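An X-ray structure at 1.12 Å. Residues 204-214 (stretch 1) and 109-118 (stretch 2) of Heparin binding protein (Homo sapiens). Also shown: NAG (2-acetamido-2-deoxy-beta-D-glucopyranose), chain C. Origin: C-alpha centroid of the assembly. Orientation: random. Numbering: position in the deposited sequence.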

# COMPACT_ATOMS: atom_id res chain seq x y z
N THR A 204 7.73 -4.17 -1.49
CA THR A 204 8.89 -3.71 -0.69
C THR A 204 8.84 -4.36 0.66
O THR A 204 7.77 -4.42 1.28
CB THR A 204 8.78 -2.18 -0.56
OG1 THR A 204 8.64 -1.70 -1.88
CG2 THR A 204 10.01 -1.60 0.18
N ARG A 205 9.96 -4.89 1.12
CA ARG A 205 10.04 -5.59 2.39
C ARG A 205 10.10 -4.58 3.54
O ARG A 205 11.15 -4.08 3.89
CB ARG A 205 11.23 -6.51 2.39
CG ARG A 205 11.29 -7.41 3.65
CD ARG A 205 12.51 -8.39 3.62
NE ARG A 205 12.24 -9.46 2.64
CZ ARG A 205 11.71 -10.64 2.91
NH1 ARG A 205 11.17 -10.88 4.13
NH2 ARG A 205 11.65 -11.57 2.01
N VAL A 206 8.96 -4.29 4.11
CA VAL A 206 8.79 -3.25 5.12
C VAL A 206 9.72 -3.43 6.29
O VAL A 206 10.28 -2.45 6.82
CB VAL A 206 7.35 -3.12 5.56
CG1 VAL A 206 7.18 -2.12 6.71
CG2 VAL A 206 6.45 -2.65 4.42
N ALA A 207 9.91 -4.65 6.73
CA ALA A 207 10.71 -4.89 7.92
C ALA A 207 12.16 -4.44 7.78
O ALA A 207 12.83 -4.21 8.79
CB ALA A 207 10.66 -6.35 8.33
N LEU A 208 12.64 -4.30 6.56
CA LEU A 208 14.02 -3.79 6.38
C LEU A 208 14.13 -2.33 6.75
O LEU A 208 15.24 -1.83 6.92
CB LEU A 208 14.44 -3.95 4.93
CG LEU A 208 14.62 -5.35 4.39
CD1 LEU A 208 14.97 -5.30 2.91
CD2 LEU A 208 15.66 -6.07 5.25
N PHE A 209 13.00 -1.62 6.73
CA PHE A 209 12.96 -0.14 6.84
C PHE A 209 12.34 0.32 8.15
O PHE A 209 12.10 1.51 8.31
CB PHE A 209 12.10 0.41 5.68
CG PHE A 209 12.70 0.13 4.33
CD1 PHE A 209 13.55 1.06 3.79
CD2 PHE A 209 12.37 -0.99 3.63
CE1 PHE A 209 14.22 0.73 2.62
CE2 PHE A 209 12.97 -1.30 2.44
CZ PHE A 209 13.92 -0.44 1.94
N ARG A 210 12.10 -0.56 9.12
CA ARG A 210 11.38 -0.11 10.33
C ARG A 210 12.09 0.97 11.09
O ARG A 210 11.47 1.94 11.52
CB ARG A 210 11.05 -1.29 11.23
CG ARG A 210 10.42 -0.95 12.54
CD ARG A 210 9.04 -0.26 12.40
NE ARG A 210 8.53 0.16 13.69
CZ ARG A 210 7.87 -0.62 14.53
NH1 ARG A 210 7.62 -1.86 14.26
NH2 ARG A 210 7.45 -0.11 15.71
N ASP A 211 13.38 0.82 11.34
CA ASP A 211 14.10 1.85 12.09
C ASP A 211 14.05 3.18 11.32
O ASP A 211 13.90 4.26 11.93
CB ASP A 211 15.56 1.44 12.31
CG ASP A 211 15.75 0.27 13.26
OD1 ASP A 211 14.81 -0.18 13.91
OD2 ASP A 211 16.94 -0.14 13.36
N TRP A 212 14.20 3.12 9.99
CA TRP A 212 14.12 4.38 9.22
C TRP A 212 12.75 5.00 9.29
O TRP A 212 12.59 6.20 9.52
CB TRP A 212 14.56 4.10 7.77
CG TRP A 212 14.36 5.36 6.92
CD1 TRP A 212 15.18 6.38 6.75
CD2 TRP A 212 13.18 5.64 6.15
NE1 TRP A 212 14.66 7.34 5.97
CE2 TRP A 212 13.41 6.90 5.56
CE3 TRP A 212 12.00 4.97 5.90
CZ2 TRP A 212 12.49 7.52 4.72
CZ3 TRP A 212 11.06 5.60 5.06
CH2 TRP A 212 11.32 6.87 4.53
N ILE A 213 11.70 4.18 9.19
CA ILE A 213 10.32 4.64 9.34
C ILE A 213 10.13 5.33 10.68
O ILE A 213 9.56 6.41 10.80
CB ILE A 213 9.35 3.45 9.16
CG1 ILE A 213 9.26 2.96 7.71
CG2 ILE A 213 7.94 3.84 9.66
CD1 ILE A 213 8.56 1.68 7.47
N ASP A 214 10.63 4.66 11.75
CA ASP A 214 10.48 5.25 13.10
C ASP A 214 11.15 6.61 13.17
O ASP A 214 10.65 7.53 13.86
CB ASP A 214 11.08 4.33 14.13
CG ASP A 214 10.26 3.11 14.44
OD1 ASP A 214 9.14 2.96 13.91
OD2 ASP A 214 10.80 2.28 15.21
C1 NAG C . 19.07 -5.89 10.82
C2 NAG C . 19.93 -5.51 12.07
C3 NAG C . 21.09 -4.61 11.56
C4 NAG C . 21.87 -5.41 10.51
C5 NAG C . 20.88 -5.76 9.33
C6 NAG C . 21.50 -6.48 8.20
C7 NAG C . 18.70 -4.97 14.15
C8 NAG C . 17.97 -3.95 14.88
N2 NAG C . 19.11 -4.63 12.90
O3 NAG C . 21.95 -4.33 12.68
O4 NAG C . 22.89 -4.55 9.99
O5 NAG C . 19.86 -6.63 9.93
O6 NAG C . 22.04 -7.71 8.60
O7 NAG C . 19.04 -5.95 14.65
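Stretch 2 (109-118) PLPLQNATVE

Stretch 2 lies as an irregular, extended segment with one tight turn across the 3-10 segment and the helix start of stretch 1, held by polar bonds to backbone groups over a small apolar patch.

From Pro-109 to Leu-112 the backbone is extended, with phi between -108° and -70° and psi near 155°. A type II turn from Leu-112 to Ala-115 follows, closed by Ala-115 N to Leu-112 O at 3.0 Å; Asn-114 takes the left-handed position, phi 70°. Beyond it the chain is extended again. The chain thus runs from Leu-110, beside Val-206 and Ile-213, to Gln-113 near the helix start, then on to Val-117 beside Arg-205. Arg-210 CA and Gln-113 CA are 4.9 Å apart, the nearest such pair, so the turn sits where the 3-10 segment gives way to helix.

There the turn meets backbone directly. Asn-114 N donates to Ala-207 O at 2.9 Å, and Gln-113 CA approaches Ala-207 O at 3.4 Å. The Gln-113 amide spans the junction: Gln-113 NE2 donates to Leu-208 O in the 3-10 segment at 3.0 Å, while Gln-113 OE1 accepts from Asp-211 N in the first turn of the helix at 2.9 Å, almost linearly. Gln-113 NE2 also donates to Asn-114 OD1 at 3.0 Å; Asn-114 ND2 carries the NAG, bonded to its C1 at 1.4 Å.

Arg-210 anchors the extended part: Arg-210 NH1 donates to Pro-111 O at 2.9 Å, while Arg-210 NE is held by Asp-214 OD1, also at 2.9 Å, in a salt bridge within the helix.

Among apolar contacts, Ala-207 CB lies 3.9 Å from Pro-111 CG and 4.2 Å from Ala-115 CB. Leu-110 meets two apolar side chains, Leu-110 CD2 to Val-206 CG1 at 4.0 Å and Leu-110 CD1 to Ile-213 CG2 at 3.8 Å.

At the turn's end, water 2 links Arg-205 NH1 (2.8 Å from its oxygen) to Ala-115 O (2.6 Å).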

# COMPACT_ATOMS: atom_id res chain seq x y z
N PRO A 109 -0.46 -1.75 11.95
CA PRO A 109 0.82 -1.92 12.63
C PRO A 109 1.90 -2.52 11.74
O PRO A 109 1.62 -3.20 10.75
CB PRO A 109 0.49 -2.92 13.79
CG PRO A 109 -0.78 -3.54 13.44
CD PRO A 109 -1.51 -2.64 12.50
N LEU A 110 3.13 -2.25 12.13
CA LEU A 110 4.31 -2.62 11.37
C LEU A 110 5.07 -3.75 12.03
O LEU A 110 5.09 -3.87 13.24
CB LEU A 110 5.26 -1.41 11.28
CG LEU A 110 4.71 -0.14 10.67
CD1 LEU A 110 5.67 1.03 10.89
CD2 LEU A 110 4.52 -0.33 9.15
N PRO A 111 5.82 -4.51 11.21
CA PRO A 111 6.77 -5.45 11.75
C PRO A 111 7.94 -4.70 12.40
O PRO A 111 8.30 -3.60 12.02
CB PRO A 111 7.23 -6.22 10.52
CG PRO A 111 7.07 -5.27 9.36
CD PRO A 111 5.92 -4.39 9.72
N LEU A 112 8.59 -5.40 13.34
CA LEU A 112 9.84 -4.93 13.90
C LEU A 112 10.98 -5.08 12.88
O LEU A 112 10.89 -5.90 11.94
CB LEU A 112 10.20 -5.72 15.19
CG LEU A 112 9.26 -5.52 16.36
CD1 LEU A 112 9.54 -6.54 17.43
CD2 LEU A 112 9.37 -4.12 16.96
N GLN A 113 12.01 -4.28 13.03
CA GLN A 113 13.15 -4.31 12.16
C GLN A 113 13.65 -5.71 11.98
O GLN A 113 13.88 -6.47 12.97
CB GLN A 113 14.25 -3.39 12.69
CG GLN A 113 15.53 -3.33 11.89
CD GLN A 113 15.35 -2.59 10.56
OE1 GLN A 113 14.75 -1.56 10.47
NE2 GLN A 113 16.00 -3.17 9.51
N ASN A 114 13.87 -6.13 10.75
CA ASN A 114 14.42 -7.40 10.38
C ASN A 114 13.51 -8.60 10.63
O ASN A 114 13.89 -9.73 10.43
CB ASN A 114 15.82 -7.69 10.95
CG ASN A 114 16.87 -6.76 10.48
OD1 ASN A 114 16.72 -6.04 9.46
ND2 ASN A 114 17.99 -6.68 11.20
N ALA A 115 12.25 -8.37 10.95
CA ALA A 115 11.29 -9.48 11.09
C ALA A 115 11.16 -10.15 9.68
O ALA A 115 11.35 -9.49 8.67
CB ALA A 115 9.92 -9.01 11.51
N THR A 116 10.89 -11.43 9.73
CA THR A 116 10.75 -12.25 8.57
C THR A 116 9.35 -12.83 8.45
O THR A 116 8.65 -13.01 9.42
CB THR A 116 11.74 -13.49 8.57
OG1 THR A 116 11.59 -14.20 9.79
CG2 THR A 116 13.17 -12.88 8.63
N VAL A 117 9.04 -13.18 7.23
CA VAL A 117 7.81 -13.87 6.87
C VAL A 117 8.21 -15.01 5.94
O VAL A 117 8.76 -14.80 4.86
CB VAL A 117 6.83 -12.91 6.23
CG1 VAL A 117 7.40 -12.14 5.06
CG2 VAL A 117 5.51 -13.49 6.02
N GLU A 118 8.06 -16.24 6.41
CA GLU A 118 8.51 -17.39 5.66
C GLU A 118 7.64 -17.74 4.48
O GLU A 118 6.44 -17.48 4.43
CB GLU A 118 8.79 -18.58 6.55
CG GLU A 118 7.72 -19.57 6.78
CD GLU A 118 7.97 -20.58 7.87
OE1 GLU A 118 9.11 -20.72 8.34
OE2 GLU A 118 7.01 -21.36 8.22
O HOH W 1 15.47 0.70 8.81
O HOH W 2 10.30 -9.34 6.28
O HOH W 3 11.78 -13.59 5.41
O HOH W 4 9.75 -13.57 2.47